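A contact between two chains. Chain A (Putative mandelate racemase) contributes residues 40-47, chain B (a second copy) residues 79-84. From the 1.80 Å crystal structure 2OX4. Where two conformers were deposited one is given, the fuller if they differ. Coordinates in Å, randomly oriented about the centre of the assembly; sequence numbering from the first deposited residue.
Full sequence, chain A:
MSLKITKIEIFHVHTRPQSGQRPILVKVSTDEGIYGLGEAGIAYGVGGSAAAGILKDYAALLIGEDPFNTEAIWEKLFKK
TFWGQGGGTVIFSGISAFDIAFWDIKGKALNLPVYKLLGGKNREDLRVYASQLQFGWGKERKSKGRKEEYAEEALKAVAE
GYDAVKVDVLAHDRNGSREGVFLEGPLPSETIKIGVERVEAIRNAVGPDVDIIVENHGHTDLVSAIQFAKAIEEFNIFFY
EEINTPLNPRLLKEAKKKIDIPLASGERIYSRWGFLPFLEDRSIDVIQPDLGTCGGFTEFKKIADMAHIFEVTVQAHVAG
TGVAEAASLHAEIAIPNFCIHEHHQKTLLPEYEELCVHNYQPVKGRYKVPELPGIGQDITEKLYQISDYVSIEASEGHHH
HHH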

# COMPACT_ATOMS: atom_id res chain seq x y z
N ALA A 40 5.23 22.76 -33.11
CA ALA A 40 5.81 22.33 -31.83
C ALA A 40 5.42 23.32 -30.73
O ALA A 40 5.54 24.54 -30.90
CB ALA A 40 7.34 22.22 -31.94
N GLY A 41 4.93 22.82 -29.61
CA GLY A 41 4.29 23.70 -28.62
C GLY A 41 5.26 24.39 -27.67
O GLY A 41 4.97 24.49 -26.47
N ILE A 42 6.41 24.83 -28.18
CA ILE A 42 7.43 25.52 -27.38
C ILE A 42 7.59 26.99 -27.84
O ILE A 42 8.70 27.53 -27.92
CB ILE A 42 8.80 24.74 -27.40
CG1 ILE A 42 8.57 23.22 -27.32
CG2 ILE A 42 9.72 25.19 -26.26
CD1 ILE A 42 9.79 22.41 -26.93
N ALA A 43 6.46 27.64 -28.14
CA ALA A 43 6.47 29.01 -28.69
C ALA A 43 6.85 30.09 -27.68
O ALA A 43 7.29 31.18 -28.06
CB ALA A 43 5.13 29.34 -29.33
N TYR A 44 6.67 29.79 -26.39
CA TYR A 44 6.97 30.73 -25.31
C TYR A 44 7.98 30.08 -24.35
O TYR A 44 8.33 28.92 -24.51
CB TYR A 44 5.68 31.14 -24.58
CG TYR A 44 4.90 29.98 -24.00
CD1 TYR A 44 4.95 29.71 -22.63
CD2 TYR A 44 4.13 29.13 -24.81
CE1 TYR A 44 4.25 28.64 -22.08
CE2 TYR A 44 3.43 28.05 -24.27
CZ TYR A 44 3.49 27.81 -22.91
OH TYR A 44 2.80 26.75 -22.36
N GLY A 45 8.46 30.85 -23.38
CA GLY A 45 9.56 30.41 -22.54
C GLY A 45 10.86 30.19 -23.31
O GLY A 45 11.05 30.72 -24.41
N VAL A 46 11.76 29.41 -22.72
CA VAL A 46 13.12 29.32 -23.22
C VAL A 46 13.35 27.88 -23.72
O VAL A 46 13.26 26.94 -22.94
CB VAL A 46 14.16 29.69 -22.12
CG1 VAL A 46 15.60 29.61 -22.67
CG2 VAL A 46 13.87 31.09 -21.55
N GLY A 47 13.61 27.73 -25.02
CA GLY A 47 13.82 26.39 -25.59
C GLY A 47 13.41 26.22 -27.05
O GLY A 47 13.64 25.16 -27.63
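Chain B (79-84) KKTFWG

Chain B meets this loop of chain A at the point where one of its helices ends. Lys B79 is still helical; Phe B82 is the first residue to leave helical angles, and it does so with positive phi (72/-54). Chain A offers no helix or strand with an axis to cross, only an irregular loop that runs into a helix whose N-cap position is Gly A47. The two backbones come closest at Val A46 and Thr B81, with CA atoms 4.8 Å apart, and at Gly A45 and Phe B82, 5.4 Å between CA atoms. Over this short register the pairing steps forward on chain A and backward on chain B, so the chains pass each other in opposite senses.

Trp B83 is the centre of the contact and has the largest covered area on either stretch. Its CA-to-CB bond points toward chain A, and chi1 of -51° (m) with chi2 of 109° carries the indole into the loop. There NE1 donates to Tyr A44 O at 2.8 Å with a nearly straight N-H...O angle of 164°, so the one polar atom of the side chain is satisfied by backbone. That carbonyl lies near the plane of the indole, as does Val A46 O, 3.4 Å from Trp B83 CD1. The loop thus sets two carbonyl oxygens along this edge, while an apolar group covers one face. That group is Ile A42, in an m,t rotamer, its CG2 3.7 Å from the centroid of the five-membered ring and 26° off the normal, a CH-pi contact.

Tyr A44 takes chi1 of 58° (p) and chi2 of 103°. Its CA-to-CB bond points sideways, yet the end of the side chain comes nearer to chain B, placing the phenol beside two aromatic rings. Trp B83 CZ2 lies over one face of the phenol, 3.7 Å from Tyr A44 CZ, while Phe B82 CE2 approaches Tyr A44 CE1 at 3.5 Å. Both ring pairs are oblique, with centroids 5.1 Å apart and planes at 59° to Phe B82 and 54° to the six-membered ring of Trp B83. The hydroxyl is hydrogen-bonded elsewhere in the structure. Phe B82, with chi1 of -157° (t), also points its CA-to-CB bond toward chain A.

The second hydrogen bond is entirely backbone: Val A46 N donates to Thr B81 O at 3.0 Å and 168°. Beside it the t rotamer of Val A46 accompanies a snug side-chain contact, CB to Thr B81 CB at 3.8 Å. Thr B81 itself is p (58°), which lets OG1 accept from Gly B84 N at 3.1 Å and tie down the turn that presents Trp B83.

Glycine makes the close approach possible. Gly A45 has positive phi, and its CA lies 3.7 Å from Thr B81 O; a CB there would point toward chain B and clash with that oxygen at 2.8 Å. The rule is a bare backbone beside a large indole, anchored by two straight hydrogen bonds.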

# COMPACT_ATOMS: atom_id res chain seq x y z
N LYS B 79 13.77 26.74 -13.13
CA LYS B 79 12.52 27.41 -12.72
C LYS B 79 12.08 28.61 -13.57
O LYS B 79 10.91 29.00 -13.53
CB LYS B 79 12.56 27.84 -11.25
CG LYS B 79 12.66 26.66 -10.27
CD LYS B 79 11.33 25.93 -10.14
CE LYS B 79 11.37 24.94 -8.97
NZ LYS B 79 11.51 25.63 -7.65
N LYS B 80 13.01 29.21 -14.31
CA LYS B 80 12.73 30.45 -15.04
C LYS B 80 12.68 30.28 -16.55
O LYS B 80 12.46 31.25 -17.28
CB LYS B 80 13.74 31.53 -14.68
CG LYS B 80 13.73 31.88 -13.20
CD LYS B 80 12.43 32.54 -12.82
CE LYS B 80 12.39 32.90 -11.35
NZ LYS B 80 11.11 33.59 -11.03
N THR B 81 12.86 29.06 -17.03
CA THR B 81 12.78 28.77 -18.46
C THR B 81 11.40 28.27 -18.90
O THR B 81 11.14 28.11 -20.10
CB THR B 81 13.83 27.72 -18.84
OG1 THR B 81 13.61 26.53 -18.06
CG2 THR B 81 15.24 28.25 -18.57
N PHE B 82 10.53 28.03 -17.93
CA PHE B 82 9.23 27.37 -18.10
C PHE B 82 9.34 25.87 -18.37
O PHE B 82 8.74 25.07 -17.65
CB PHE B 82 8.31 28.06 -19.14
CG PHE B 82 6.84 27.74 -18.93
CD1 PHE B 82 6.11 28.41 -17.96
CD2 PHE B 82 6.22 26.73 -19.66
CE1 PHE B 82 4.77 28.12 -17.74
CE2 PHE B 82 4.88 26.41 -19.44
CZ PHE B 82 4.15 27.11 -18.48
N TRP B 83 10.12 25.51 -19.39
CA TRP B 83 10.23 24.10 -19.77
C TRP B 83 11.10 23.28 -18.84
O TRP B 83 10.99 22.05 -18.83
CB TRP B 83 10.65 23.96 -21.24
CG TRP B 83 9.73 24.80 -22.06
CD1 TRP B 83 10.02 25.97 -22.71
CD2 TRP B 83 8.33 24.58 -22.23
NE1 TRP B 83 8.88 26.48 -23.29
CE2 TRP B 83 7.83 25.65 -23.02
CE3 TRP B 83 7.44 23.57 -21.81
CZ2 TRP B 83 6.49 25.74 -23.40
CZ3 TRP B 83 6.10 23.67 -22.19
CH2 TRP B 83 5.65 24.73 -22.99
N GLY B 84 11.94 23.96 -18.05
CA GLY B 84 12.72 23.29 -17.00
C GLY B 84 11.85 22.39 -16.12
O GLY B 84 12.21 21.24 -15.84